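Local coordinates for protein sorbitol dehydrogenase (Gluconobacter oxydans, PDB 5ITG) that probably oxidises D-sorbitol to L-sorbose with NADP+ as the acceptor, pairing a Rossmann-fold domain with a helical C-terminal domain, at residues Arg38-Glu41 with Ala42-Glu46; Asp271-Pro274 with Pro275-Ala279; Ile373-Gly377 with Cys378-Gln382; Thr388-Arg391 with Ala392-Lys396; Val469-Lys472 with Ile473-Lys477. One frame throughout, in Å; residues are numbered along the deposited sequence.

Contact 1 (Arg38-Glu41 with Ala42-Glu46)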
loop_
_atom_site.group_PDB
_atom_site.type_symbol
_atom_site.label_atom_id
_atom_site.label_comp_id
_atom_site.label_asym_id
_atom_site.label_seq_id
_atom_site.Cartn_x
_atom_site.Cartn_y
_atom_site.Cartn_z
ATOM N N ARG A 38 6.606 -0.648 -10.132
ATOM C CA ARG A 38 6.468 -0.750 -11.575
ATOM C C ARG A 38 5.058 -0.478 -12.110
ATOM O O ARG A 38 4.907 -0.060 -13.260
ATOM C CB ARG A 38 6.953 -2.123 -12.020
ATOM C CG ARG A 38 8.421 -2.362 -11.710
ATOM C CD ARG A 38 8.741 -3.840 -11.828
ATOM N NE ARG A 38 8.453 -4.305 -13.172
ATOM C CZ ARG A 38 8.142 -5.555 -13.493
ATOM N NH1 ARG A 38 8.069 -6.498 -12.565
ATOM N NH2 ARG A 38 7.896 -5.854 -14.759
ATOM N N ALA A 39 4.039 -0.699 -11.280
ATOM C CA ALA A 39 2.650 -0.485 -11.690
ATOM C C ALA A 39 2.039 0.796 -11.130
ATOM O O ALA A 39 0.930 1.181 -11.509
ATOM C CB ALA A 39 1.797 -1.686 -11.268
ATOM N N HIS A 40 2.755 1.463 -10.234
ATOM C CA HIS A 40 2.231 2.678 -9.624
ATOM C C HIS A 40 3.136 3.874 -9.917
ATOM O O HIS A 40 2.876 4.625 -10.854
ATOM C CB HIS A 40 2.060 2.448 -8.112
ATOM C CG HIS A 40 1.403 3.583 -7.388
ATOM N ND1 HIS A 40 2.116 4.620 -6.830
ATOM C CD2 HIS A 40 0.098 3.845 -7.134
ATOM C CE1 HIS A 40 1.280 5.471 -6.260
ATOM N NE2 HIS A 40 0.049 5.023 -6.430
ATOM N N GLU A 41 4.207 4.043 -9.146
ATOM C CA GLU A 41 5.115 5.167 -9.376
ATOM C C GLU A 41 5.593 5.246 -10.832
ATOM O O GLU A 41 5.511 6.297 -11.471
ATOM C CB GLU A 41 6.334 5.079 -8.456
ATOM C CG GLU A 41 7.201 6.341 -8.503
ATOM C CD GLU A 41 8.497 6.205 -7.732
ATOM O OE1 GLU A 41 8.490 5.543 -6.673
ATOM O OE2 GLU A 41 9.522 6.778 -8.172
ATOM N N ALA A 42 6.097 4.137 -11.358
ATOM C CA ALA A 42 6.581 4.114 -12.735
ATOM C C ALA A 42 5.446 4.431 -13.701
ATOM O O ALA A 42 5.653 5.045 -14.753
ATOM C CB ALA A 42 7.184 2.743 -13.058
ATOM N N PHE A 43 4.242 4.009 -13.326
ATOM C CA PHE A 43 3.031 4.217 -14.127
ATOM C C PHE A 43 2.697 5.695 -14.287
ATOM O O PHE A 43 2.407 6.156 -15.397
ATOM C CB PHE A 43 1.853 3.490 -13.461
ATOM C CG PHE A 43 0.550 3.635 -14.188
ATOM C CD1 PHE A 43 0.301 2.912 -15.352
ATOM C CD2 PHE A 43 -0.443 4.475 -13.695
ATOM C CE1 PHE A 43 -0.923 3.018 -16.017
ATOM C CE2 PHE A 43 -1.671 4.592 -14.349
ATOM C CZ PHE A 43 -1.912 3.860 -15.514
ATOM N N TYR A 44 2.727 6.441 -13.185
ATOM C CA TYR A 44 2.426 7.873 -13.245
ATOM C C TYR A 44 3.506 8.649 -13.996
ATOM O O TYR A 44 3.202 9.544 -14.791
ATOM C CB TYR A 44 2.256 8.447 -11.832
ATOM C CG TYR A 44 0.942 8.071 -11.179
ATOM C CD1 TYR A 44 -0.244 8.726 -11.521
ATOM C CD2 TYR A 44 0.882 7.050 -10.227
ATOM C CE1 TYR A 44 -1.463 8.376 -10.928
ATOM C CE2 TYR A 44 -0.330 6.688 -9.629
ATOM C CZ TYR A 44 -1.496 7.352 -9.983
ATOM O OH TYR A 44 -2.688 6.986 -9.396
ATOM N N VAL A 45 4.768 8.304 -13.752
ATOM C CA VAL A 45 5.862 8.983 -14.427
ATOM C C VAL A 45 5.768 8.765 -15.936
ATOM O O VAL A 45 6.013 9.685 -16.727
ATOM C CB VAL A 45 7.227 8.481 -13.899
ATOM C CG1 VAL A 45 8.359 9.000 -14.780
ATOM C CG2 VAL A 45 7.421 8.963 -12.462
ATOM N N GLU A 46 5.397 7.552 -16.328
ATOM C CA GLU A 46 5.259 7.193 -17.734
ATOM C C GLU A 46 4.323 8.157 -18.465
ATOM O O GLU A 46 4.497 8.421 -19.657
ATOM C CB GLU A 46 4.706 5.768 -17.854
ATOM C CG GLU A 46 4.551 5.263 -19.280
ATOM C CD GLU A 46 5.840 4.692 -19.834
ATOM O OE1 GLU A 46 6.921 5.097 -19.359
ATOM O OE2 GLU A 46 5.773 3.846 -20.749
#
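Tyr44 N and Val45 N reach back four residues to His40 O and Glu41 O, the Val45 bond nearly straight and the Tyr44 bond somewhat bent, and so form the first turn of helix 41-46. His40 leaves helical backbone angles after helix 35-39 and is the N-cap of helix 41-46. His40 and Tyr44 also meet through their rings: the edge of the Tyr44 ring points at the face of the His40 imidazole in a T-shaped stack, centroids 5.1 Å apart and planes at 73°. Tyr44 CE2 makes the closest approach, 3.6 Å from His40 NE2 and off-centre on the face. The His40 CG lies anti to the backbone N (chi1 -174°), which sets the imidazole beside its own carbonyl carbon, where Tyr44 CE2 comes over one face. Its NE2 is bonded to Gln262 O and the Tyr44 hydroxyl to His261 ND1, so both rings have their polar ends held by neighbouring residues of the chain. Phe43 CB packs 3.2 Å from Ala39 O, and Ala42 CB lies 3.6 Å from Arg38 O. Glu41 extends away from the turn to Ser127 OG, beside Ile28 and His30 of strand 26-31. In this buried corner of the Rossmann domain, Ala39 and Phe43 cover Leu84 of strand 82-87, Ala42 and Phe43 touch Met98 of strand 93-106, and Val45 packs on Ile28.

Contact 2 (Asp271-Pro274 with Pro275-Ala279)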
loop_
_atom_site.group_PDB
_atom_site.type_symbol
_atom_site.label_atom_id
_atom_site.label_comp_id
_atom_site.label_asym_id
_atom_site.label_seq_id
_atom_site.Cartn_x
_atom_site.Cartn_y
_atom_site.Cartn_z
ATOM N N ASP A 271 14.008 20.068 -4.706
ATOM C CA ASP A 271 14.557 20.620 -5.929
ATOM C C ASP A 271 13.757 20.258 -7.174
ATOM O O ASP A 271 14.290 19.669 -8.114
ATOM C CB ASP A 271 16.011 20.155 -6.068
ATOM C CG ASP A 271 16.751 20.866 -7.177
ATOM O OD1 ASP A 271 16.377 22.013 -7.500
ATOM O OD2 ASP A 271 17.718 20.282 -7.710
ATOM N N GLY A 272 12.472 20.615 -7.171
ATOM C CA GLY A 272 11.625 20.341 -8.317
ATOM C C GLY A 272 10.998 18.959 -8.352
ATOM O O GLY A 272 11.408 18.049 -7.628
ATOM N N ARG A 273 9.998 18.808 -9.213
ATOM C CA ARG A 273 9.289 17.543 -9.366
ATOM C C ARG A 273 8.575 17.502 -10.707
ATOM O O ARG A 273 8.336 18.541 -11.327
ATOM C CB ARG A 273 8.241 17.380 -8.265
ATOM C CG ARG A 273 7.104 18.401 -8.341
ATOM C CD ARG A 273 5.926 17.974 -7.474
ATOM N NE ARG A 273 4.874 18.990 -7.353
ATOM C CZ ARG A 273 3.990 19.290 -8.300
ATOM N NH1 ARG A 273 4.013 18.658 -9.468
ATOM N NH2 ARG A 273 3.064 20.216 -8.066
ATOM N N PRO A 274 8.229 16.294 -11.175
ATOM C CA PRO A 274 7.528 16.144 -12.452
ATOM C C PRO A 274 6.131 16.755 -12.313
ATOM O O PRO A 274 5.651 16.971 -11.198
ATOM C CB PRO A 274 7.450 14.630 -12.634
ATOM C CG PRO A 274 8.587 14.104 -11.811
ATOM C CD PRO A 274 8.577 14.984 -10.602
ATOM N N PRO A 275 5.464 17.050 -13.439
ATOM C CA PRO A 275 4.118 17.630 -13.379
ATOM C C PRO A 275 3.109 16.496 -13.181
ATOM O O PRO A 275 2.226 16.279 -14.007
ATOM C CB PRO A 275 3.984 18.302 -14.738
ATOM C CG PRO A 275 4.712 17.335 -15.638
ATOM C CD PRO A 275 5.954 16.999 -14.832
ATOM N N LEU A 276 3.257 15.775 -12.072
ATOM C CA LEU A 276 2.408 14.630 -11.745
ATOM C C LEU A 276 0.898 14.881 -11.757
ATOM O O LEU A 276 0.118 13.961 -12.015
ATOM C CB LEU A 276 2.841 14.047 -10.394
ATOM C CG LEU A 276 4.303 13.582 -10.369
ATOM C CD1 LEU A 276 4.713 13.152 -8.961
ATOM C CD2 LEU A 276 4.474 12.439 -11.342
ATOM N N GLU A 277 0.470 16.106 -11.470
ATOM C CA GLU A 277 -0.962 16.386 -11.497
ATOM C C GLU A 277 -1.526 16.025 -12.871
ATOM O O GLU A 277 -2.641 15.517 -12.980
ATOM C CB GLU A 277 -1.243 17.861 -11.177
ATOM C CG GLU A 277 -0.617 18.879 -12.125
ATOM C CD GLU A 277 0.900 18.920 -12.039
ATOM O OE1 GLU A 277 1.439 18.806 -10.920
ATOM O OE2 GLU A 277 1.553 19.086 -13.095
ATOM N N LYS A 278 -0.740 16.255 -13.920
ATOM C CA LYS A 278 -1.180 15.950 -15.279
ATOM C C LYS A 278 -1.470 14.468 -15.490
ATOM O O LYS A 278 -2.141 14.093 -16.451
ATOM C CB LYS A 278 -0.133 16.421 -16.295
ATOM C CG LYS A 278 0.058 17.928 -16.311
ATOM C CD LYS A 278 1.022 18.380 -17.401
ATOM C CE LYS A 278 1.207 19.894 -17.360
ATOM N NZ LYS A 278 2.145 20.382 -18.407
ATOM N N ALA A 279 -0.969 13.628 -14.592
ATOM C CA ALA A 279 -1.182 12.185 -14.688
ATOM C C ALA A 279 -2.219 11.713 -13.672
ATOM O O ALA A 279 -2.433 10.512 -13.502
ATOM C CB ALA A 279 0.134 11.449 -14.466
#
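An inverse gamma turn centred on Pro275, in the loop between strands 263-266 and 282-284, brings Pro274 O within 2.8 Å of Leu276 N in a weak hydrogen bond. The chain then enters the 3-10 segment 276-279. Arg273 bridges this corner: its extended chain carries NH1 to 2.9 Å from Pro274 O, nearly in the guanidinium plane, and to 3.0 Å from Glu277 OE1, the latter a salt bridge. OE1 receives it on its syn lone pair, with the guanidinium and carboxylate planes 51° apart. Glu277 CG lies between its backbone N and carbonyl carbon (chi1 60°) and the chain bends at chi2 (-68°), which folds the carboxylate back toward the arginine. On the apolar side Pro274 CB packs against Leu276 CD2 at 3.9 Å. The Arg273 NE makes a further salt bridge with Asp267, and Leu276 and Glu277 both touch Met283 of strand 282-284. Cut back to an alanine, Arg273 would no longer reach Glu277, whose carboxylate would probably lose its cationic mate and be able to turn, with Asp267 losing a partner as well. One NH1 thus serves both a turn carbonyl and a carboxylate while NE pairs with Asp267, which probably fixes the guanidinium's rotation.

Contact 3 (Ile373-Gly377 with Cys378-Gln382)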
loop_
_atom_site.group_PDB
_atom_site.type_symbol
_atom_site.label_atom_id
_atom_site.label_comp_id
_atom_site.label_asym_id
_atom_site.label_seq_id
_atom_site.Cartn_x
_atom_site.Cartn_y
_atom_site.Cartn_z
ATOM N N ILE A 373 -8.461 -11.368 4.629
ATOM C CA ILE A 373 -8.851 -10.006 4.971
ATOM C C ILE A 373 -9.144 -9.923 6.466
ATOM O O ILE A 373 -8.884 -8.904 7.107
ATOM C CB ILE A 373 -10.115 -9.576 4.180
ATOM C CG1 ILE A 373 -9.803 -9.562 2.681
ATOM C CG2 ILE A 373 -10.592 -8.199 4.639
ATOM C CD1 ILE A 373 -8.653 -8.647 2.291
ATOM N N ALA A 374 -9.662 -11.015 7.022
ATOM C CA ALA A 374 -10.009 -11.068 8.436
ATOM C C ALA A 374 -8.821 -11.335 9.367
ATOM O O ALA A 374 -8.955 -11.223 10.589
ATOM C CB ALA A 374 -11.088 -12.125 8.657
ATOM N N SER A 375 -7.664 -11.676 8.802
ATOM C CA SER A 375 -6.484 -11.951 9.623
ATOM C C SER A 375 -6.058 -10.704 10.395
ATOM O O SER A 375 -6.000 -9.605 9.839
ATOM C CB SER A 375 -5.322 -12.469 8.759
ATOM O OG SER A 375 -4.855 -11.496 7.834
ATOM N N ASP A 376 -5.759 -10.889 11.678
ATOM C CA ASP A 376 -5.363 -9.790 12.557
ATOM C C ASP A 376 -6.563 -8.849 12.654
ATOM O O ASP A 376 -6.412 -7.631 12.745
ATOM C CB ASP A 376 -4.142 -9.047 11.992
ATOM C CG ASP A 376 -3.471 -8.146 13.023
ATOM O OD1 ASP A 376 -3.831 -8.222 14.220
ATOM O OD2 ASP A 376 -2.574 -7.368 12.640
ATOM N N GLY A 377 -7.755 -9.440 12.633
ATOM C CA GLY A 377 -8.984 -8.673 12.711
ATOM C C GLY A 377 -9.029 -7.697 13.871
ATOM O O GLY A 377 -9.678 -6.655 13.789
ATOM N N CYS A 378 -8.339 -8.026 14.959
ATOM C CA CYS A 378 -8.315 -7.153 16.129
ATOM C C CYS A 378 -7.672 -5.805 15.810
ATOM O O CYS A 378 -8.235 -4.746 16.113
ATOM C CB CYS A 378 -7.548 -7.815 17.274
ATOM S SG CYS A 378 -7.351 -6.743 18.718
ATOM N N SER A 379 -6.485 -5.853 15.213
ATOM C CA SER A 379 -5.759 -4.643 14.848
ATOM C C SER A 379 -6.514 -3.867 13.774
ATOM O O SER A 379 -6.477 -2.632 13.741
ATOM C CB SER A 379 -4.363 -4.990 14.321
ATOM O OG SER A 379 -3.624 -5.732 15.276
ATOM N N LYS A 380 -7.193 -4.592 12.894
ATOM C CA LYS A 380 -7.939 -3.947 11.821
ATOM C C LYS A 380 -9.153 -3.220 12.376
ATOM O O LYS A 380 -9.445 -2.100 11.972
ATOM C CB LYS A 380 -8.325 -4.978 10.754
ATOM C CG LYS A 380 -7.126 -5.386 9.904
ATOM C CD LYS A 380 -7.408 -6.508 8.922
ATOM C CE LYS A 380 -6.148 -6.817 8.111
ATOM N NZ LYS A 380 -6.249 -8.088 7.352
ATOM N N VAL A 381 -9.843 -3.849 13.318
ATOM C CA VAL A 381 -10.999 -3.225 13.944
ATOM C C VAL A 381 -10.529 -1.972 14.686
ATOM O O VAL A 381 -11.140 -0.912 14.580
ATOM C CB VAL A 381 -11.681 -4.193 14.933
ATOM C CG1 VAL A 381 -12.671 -3.447 15.803
ATOM C CG2 VAL A 381 -12.391 -5.303 14.154
ATOM N N GLN A 382 -9.429 -2.094 15.427
ATOM C CA GLN A 382 -8.902 -0.956 16.171
ATOM C C GLN A 382 -8.575 0.210 15.241
ATOM O O GLN A 382 -8.978 1.344 15.486
ATOM C CB GLN A 382 -7.637 -1.352 16.935
ATOM C CG GLN A 382 -7.842 -2.438 17.979
ATOM C CD GLN A 382 -6.537 -2.826 18.658
ATOM O OE1 GLN A 382 -5.487 -2.866 18.018
ATOM N NE2 GLN A 382 -6.603 -3.135 19.951
#
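Lys380 stretches back along the start of helix 377-394 over the preceding turn, its CD 3.3 Å from Ile373 O and its CE 3.3 Å from Ser375 O. The chain is fully extended beyond CG, and this length lets NZ hydrogen-bond two backbone carbonyls, Ile373 O at 2.8 Å and Ser375 O at 2.9 Å. The two are met differently: NZ lies in the carbonyl plane of Ser375 but 51° out of that of Ile373. Asp376, the N-cap residue, has its carboxylate turned to the helix, where Ser379 OG donates to OD1 at 2.7 Å, on the syn side but tilted well out of the carboxylate plane. The backbone begins its regular pattern here with Lys380 N to Asp376 O and Val381 N to Gly377 O. Gly377 closes a type II turn from Ala374, and a CB on it would clash with Ala374 O. Glu427 accepts a hydrogen bond from Cys378 N in the first turn. With a leucine at Lys380 the carbonyls of Ile373 and Ser375 would probably lose the donor they share, and the turn between the helices could move more easily. The ammonium thus draws together one carbonyl from the last turn of helix 370-374 and one from the turn that follows, probably setting its charge against their partial negative charge.

Contact 4 (Thr388-Arg391 with Ala392-Lys396)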
loop_
_atom_site.group_PDB
_atom_site.type_symbol
_atom_site.label_atom_id
_atom_site.label_comp_id
_atom_site.label_asym_id
_atom_site.label_seq_id
_atom_site.Cartn_x
_atom_site.Cartn_y
_atom_site.Cartn_z
ATOM N N THR A 388 -15.238 5.769 13.626
ATOM C CA THR A 388 -16.660 5.672 13.291
ATOM C C THR A 388 -17.517 5.324 14.510
ATOM O O THR A 388 -18.603 5.884 14.699
ATOM C CB THR A 388 -16.881 4.661 12.157
ATOM O OG1 THR A 388 -16.357 5.217 10.942
ATOM C CG2 THR A 388 -18.369 4.350 11.971
ATOM N N VAL A 389 -17.027 4.418 15.346
ATOM C CA VAL A 389 -17.753 4.051 16.558
ATOM C C VAL A 389 -17.767 5.218 17.554
ATOM O O VAL A 389 -18.816 5.558 18.102
ATOM C CB VAL A 389 -17.117 2.808 17.237
ATOM C CG1 VAL A 389 -17.779 2.543 18.594
ATOM C CG2 VAL A 389 -17.284 1.596 16.333
ATOM N N ARG A 390 -16.615 5.838 17.788
ATOM C CA ARG A 390 -16.562 6.961 18.726
ATOM C C ARG A 390 -17.537 8.066 18.321
ATOM O O ARG A 390 -18.256 8.598 19.160
ATOM C CB ARG A 390 -15.150 7.559 18.809
ATOM C CG ARG A 390 -14.091 6.672 19.453
ATOM C CD ARG A 390 -12.820 7.485 19.749
ATOM N NE ARG A 390 -13.021 8.413 20.860
ATOM C CZ ARG A 390 -12.888 8.086 22.146
ATOM N NH1 ARG A 390 -12.537 6.854 22.489
ATOM N NH2 ARG A 390 -13.134 8.980 23.091
ATOM N N ARG A 391 -17.556 8.417 17.039
ATOM C CA ARG A 391 -18.458 9.464 16.556
ATOM C C ARG A 391 -19.928 9.122 16.750
ATOM O O ARG A 391 -20.714 9.969 17.175
ATOM C CB ARG A 391 -18.196 9.759 15.072
ATOM C CG ARG A 391 -16.921 10.527 14.832
ATOM C CD ARG A 391 -17.007 11.925 15.428
ATOM N NE ARG A 391 -17.614 12.881 14.509
ATOM C CZ ARG A 391 -17.079 13.227 13.341
ATOM N NH1 ARG A 391 -15.924 12.688 12.954
ATOM N NH2 ARG A 391 -17.686 14.120 12.570
ATOM N N ALA A 392 -20.299 7.880 16.445
ATOM C CA ALA A 392 -21.684 7.443 16.591
ATOM C C ALA A 392 -22.121 7.547 18.042
ATOM O O ALA A 392 -23.230 7.989 18.327
ATOM C CB ALA A 392 -21.844 6.011 16.109
ATOM N N ILE A 393 -21.245 7.138 18.956
ATOM C CA ILE A 393 -21.549 7.203 20.390
ATOM C C ILE A 393 -21.557 8.646 20.887
ATOM O O ILE A 393 -22.451 9.052 21.621
ATOM C CB ILE A 393 -20.507 6.426 21.233
ATOM C CG1 ILE A 393 -20.537 4.939 20.875
ATOM C CG2 ILE A 393 -20.781 6.647 22.720
ATOM C CD1 ILE A 393 -19.555 4.095 21.675
ATOM N N GLU A 394 -20.548 9.412 20.484
ATOM C CA GLU A 394 -20.427 10.807 20.898
ATOM C C GLU A 394 -21.584 11.671 20.401
ATOM O O GLU A 394 -22.137 12.473 21.157
ATOM C CB GLU A 394 -19.106 11.395 20.395
ATOM C CG GLU A 394 -17.858 10.740 20.980
ATOM C CD GLU A 394 -16.588 11.135 20.241
ATOM O OE1 GLU A 394 -16.695 11.653 19.102
ATOM O OE2 GLU A 394 -15.483 10.909 20.787
ATOM N N ASP A 395 -21.954 11.506 19.136
ATOM C CA ASP A 395 -23.040 12.298 18.564
ATOM C C ASP A 395 -24.412 11.659 18.720
ATOM O O ASP A 395 -25.397 12.153 18.172
ATOM C CB ASP A 395 -22.769 12.579 17.084
ATOM C CG ASP A 395 -21.470 13.320 16.867
ATOM O OD1 ASP A 395 -21.105 14.141 17.737
ATOM O OD2 ASP A 395 -20.819 13.089 15.825
ATOM N N LYS A 396 -24.473 10.561 19.461
ATOM C CA LYS A 396 -25.730 9.862 19.708
ATOM C C LYS A 396 -26.464 9.488 18.423
ATOM O O LYS A 396 -27.647 9.796 18.252
ATOM C CB LYS A 396 -26.620 10.733 20.604
ATOM C CG LYS A 396 -25.932 11.111 21.922
ATOM C CD LYS A 396 -26.679 12.186 22.705
ATOM C CE LYS A 396 -25.968 12.480 24.026
ATOM N NZ LYS A 396 -26.578 13.608 24.792
#
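Two acidic-basic pairs, each spaced four residues apart, lie next to one another at the end of helix 377-394, and both are long: Arg390 NE to Glu394 OE2 and Arg391 NE to Asp395 OD2 are each 3.5 Å. Both are salt bridges, but differently built. Arg390 and Glu394 cross at a slant, with guanidinium and carboxylate planes 78° apart and OE2 standing obliquely to the guanidinium; this geometry is tentative, because Glu394 CG is modelled too close to Arg390 O. Arg391 and Asp395 run side by side in the same direction; the carboxylate oxygen sits at the edge of the guanidinium, near its plane, and NE gives it a weak hydrogen bond. Bends at chi2 and chi3 of Arg391 (-66° and -86°) curl that side chain so that its NE faces Asp395. Between the segments, Val389 CG1 packs on Ile393 CD1 at 3.9 Å, the two branches side by side. Backbone bonds run i to i+4 from Ala392 N to Thr388 O onward, and Asp395 N still reaches Arg391 O at 2.8 Å. A Schellman motif ends the helix, with Lys396 at positive phi as its C-prime residue. Arg390 has a stronger hold outside, a salt bridge from NH1 to Asp457, while Thr388 bonds Arg296 and Ala392 packs on Ile402 of helix 400-412. The long distances suggest that these pairs probably act more through charge than as directional bonds.

Contact 5 (Val469-Lys472 with Ile473-Lys477)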
loop_
_atom_site.group_PDB
_atom_site.type_symbol
_atom_site.label_atom_id
_atom_site.label_comp_id
_atom_site.label_asym_id
_atom_site.label_seq_id
_atom_site.Cartn_x
_atom_site.Cartn_y
_atom_site.Cartn_z
ATOM N N VAL A 469 -27.687 -8.548 21.504
ATOM C CA VAL A 469 -28.943 -8.876 20.837
ATOM C C VAL A 469 -28.703 -9.443 19.435
ATOM O O VAL A 469 -29.330 -10.435 19.043
ATOM C CB VAL A 469 -29.856 -7.621 20.738
ATOM C CG1 VAL A 469 -30.984 -7.851 19.728
ATOM C CG2 VAL A 469 -30.450 -7.311 22.106
ATOM N N LEU A 470 -27.783 -8.831 18.690
ATOM C CA LEU A 470 -27.480 -9.273 17.329
ATOM C C LEU A 470 -26.706 -10.587 17.276
ATOM O O LEU A 470 -26.938 -11.407 16.384
ATOM C CB LEU A 470 -26.712 -8.177 16.570
ATOM C CG LEU A 470 -27.490 -6.860 16.430
ATOM C CD1 LEU A 470 -26.648 -5.816 15.718
ATOM C CD2 LEU A 470 -28.788 -7.112 15.670
ATOM N N ARG A 471 -25.787 -10.790 18.219
ATOM C CA ARG A 471 -25.020 -12.032 18.258
ATOM C C ARG A 471 -26.009 -13.172 18.458
ATOM O O ARG A 471 -25.871 -14.241 17.866
ATOM C CB ARG A 471 -24.016 -12.044 19.417
ATOM C CG ARG A 471 -22.796 -11.144 19.239
ATOM C CD ARG A 471 -21.741 -11.451 20.304
ATOM N NE ARG A 471 -21.209 -12.801 20.154
ATOM C CZ ARG A 471 -20.321 -13.369 20.968
ATOM N NH1 ARG A 471 -19.849 -12.708 22.018
ATOM N NH2 ARG A 471 -19.900 -14.604 20.725
ATOM N N LYS A 472 -27.005 -12.931 19.302
ATOM C CA LYS A 472 -28.020 -13.939 19.584
ATOM C C LYS A 472 -28.792 -14.297 18.322
ATOM O O LYS A 472 -29.018 -15.473 18.037
ATOM C CB LYS A 472 -28.970 -13.433 20.672
ATOM C CG LYS A 472 -28.400 -13.556 22.082
ATOM C CD LYS A 472 -29.258 -12.810 23.092
ATOM C CE LYS A 472 -29.028 -13.307 24.515
ATOM N NZ LYS A 472 -27.614 -13.188 24.967
ATOM N N ILE A 473 -29.182 -13.284 17.559
ATOM C CA ILE A 473 -29.915 -13.507 16.320
ATOM C C ILE A 473 -29.037 -14.241 15.306
ATOM O O ILE A 473 -29.483 -15.185 14.658
ATOM C CB ILE A 473 -30.383 -12.173 15.713
ATOM C CG1 ILE A 473 -31.404 -11.518 16.648
ATOM C CG2 ILE A 473 -30.968 -12.409 14.318
ATOM C CD1 ILE A 473 -31.852 -10.141 16.214
ATOM N N ILE A 474 -27.785 -13.805 15.183
ATOM C CA ILE A 474 -26.845 -14.423 14.255
ATOM C C ILE A 474 -26.644 -15.903 14.547
ATOM O O ILE A 474 -26.583 -16.721 13.633
ATOM C CB ILE A 474 -25.445 -13.761 14.316
ATOM C CG1 ILE A 474 -25.499 -12.347 13.736
ATOM C CG2 ILE A 474 -24.439 -14.615 13.557
ATOM C CD1 ILE A 474 -24.175 -11.621 13.786
ATOM N N ARG A 475 -26.521 -16.252 15.821
ATOM C CA ARG A 475 -26.291 -17.647 16.156
ATOM C C ARG A 475 -27.513 -18.533 15.936
ATOM O O ARG A 475 -27.378 -19.688 15.541
ATOM C CB ARG A 475 -25.813 -17.792 17.600
ATOM C CG ARG A 475 -25.247 -19.178 17.882
ATOM C CD ARG A 475 -24.498 -19.217 19.177
ATOM N NE ARG A 475 -23.434 -18.222 19.221
ATOM C CZ ARG A 475 -22.640 -18.049 20.270
ATOM N NH1 ARG A 475 -22.796 -18.814 21.342
ATOM N NH2 ARG A 475 -21.716 -17.103 20.263
ATOM N N GLU A 476 -28.699 -17.994 16.178
ATOM C CA GLU A 476 -29.913 -18.776 16.012
ATOM C C GLU A 476 -30.493 -18.769 14.600
ATOM O O GLU A 476 -30.829 -19.827 14.069
ATOM C CB GLU A 476 -30.976 -18.302 17.008
ATOM C CG GLU A 476 -32.317 -18.995 16.871
ATOM C CD GLU A 476 -33.247 -18.698 18.031
ATOM O OE1 GLU A 476 -32.909 -19.077 19.175
ATOM O OE2 GLU A 476 -34.313 -18.087 17.803
ATOM N N LYS A 477 -30.584 -17.592 13.983
ATOM C CA LYS A 477 -31.170 -17.470 12.647
ATOM C C LYS A 477 -30.190 -17.219 11.492
ATOM O O LYS A 477 -30.611 -17.133 10.335
ATOM C CB LYS A 477 -32.218 -16.349 12.646
ATOM C CG LYS A 477 -33.015 -16.212 13.941
ATOM C CD LYS A 477 -34.033 -17.318 14.122
ATOM C CE LYS A 477 -35.172 -17.198 13.124
ATOM N NZ LYS A 477 -36.205 -18.253 13.340
#
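Backbone bonds between the segments join four successive pairs in the i to i+4 pattern, from Ile473 N with Val469 O to Glu476 N with Lys472 O; Ile474 N to Leu470 O is the shortest, at 2.8 Å. They continue helix 461-477 through its last turns without a break. The charged contact is a close pair of guanidinium groups: Arg471 NH2 comes to 3.1 Å from Arg475 NH2, the two chains side by side and pointing the same way, their planes 62° apart. Arg471 NH2 stands in the plane of the Arg475 guanidinium, at its edge, while Arg475 NH2 lies obliquely to the Arg471 group. Different first torsions bring them together: Arg471 CG is anti to its carbonyl carbon (chi1 -73°), whereas Arg475 CG is anti to the backbone N (chi1 -166°), and both chains bend at chi3. The closeness of the two cations is probably offset by Glu411 of helix 400-412, whose OE2 takes salt bridges from both Arg471 NE and Arg475 NH2, so that they gather on one carboxylate. Apolar contacts are looser. Ile473 CD1 lies 4.3 Å from Val469 CG1 and equally far from Leu470 CD2, while Ile473 CG1 is nearer the carbonyl of Val469, at 3.3 Å from its O. Leu470 packs on Ala403 and Ala407 of the same neighbouring helix, and Ile474 touches Glu411. The arrangement is that of an amphipathic helix: Leu470, Arg471 and Ile474 are buried against helix 400-412, and Lys472 and Glu476 are exposed.

All five contacts are local and follow one another in series along the chain; none nests in or crosses another. Contact 1 closes the turn from helix 35-39 into helix 41-46, and contact 2 the corner leading toward strand 282-284. Both belong to the Rossmann domain, and they touch where Tyr44 CD1 packs on Ala279 O at 3.5 Å. The C-terminal helices follow on the other side of the chain's centre from contact 1. Contact 3 starts helix 377-394 and contact 4 ends it, their centres about 20 Å apart. Contact 5 lies in helix 461-477, and both it and contact 4 pack against helix 400-412.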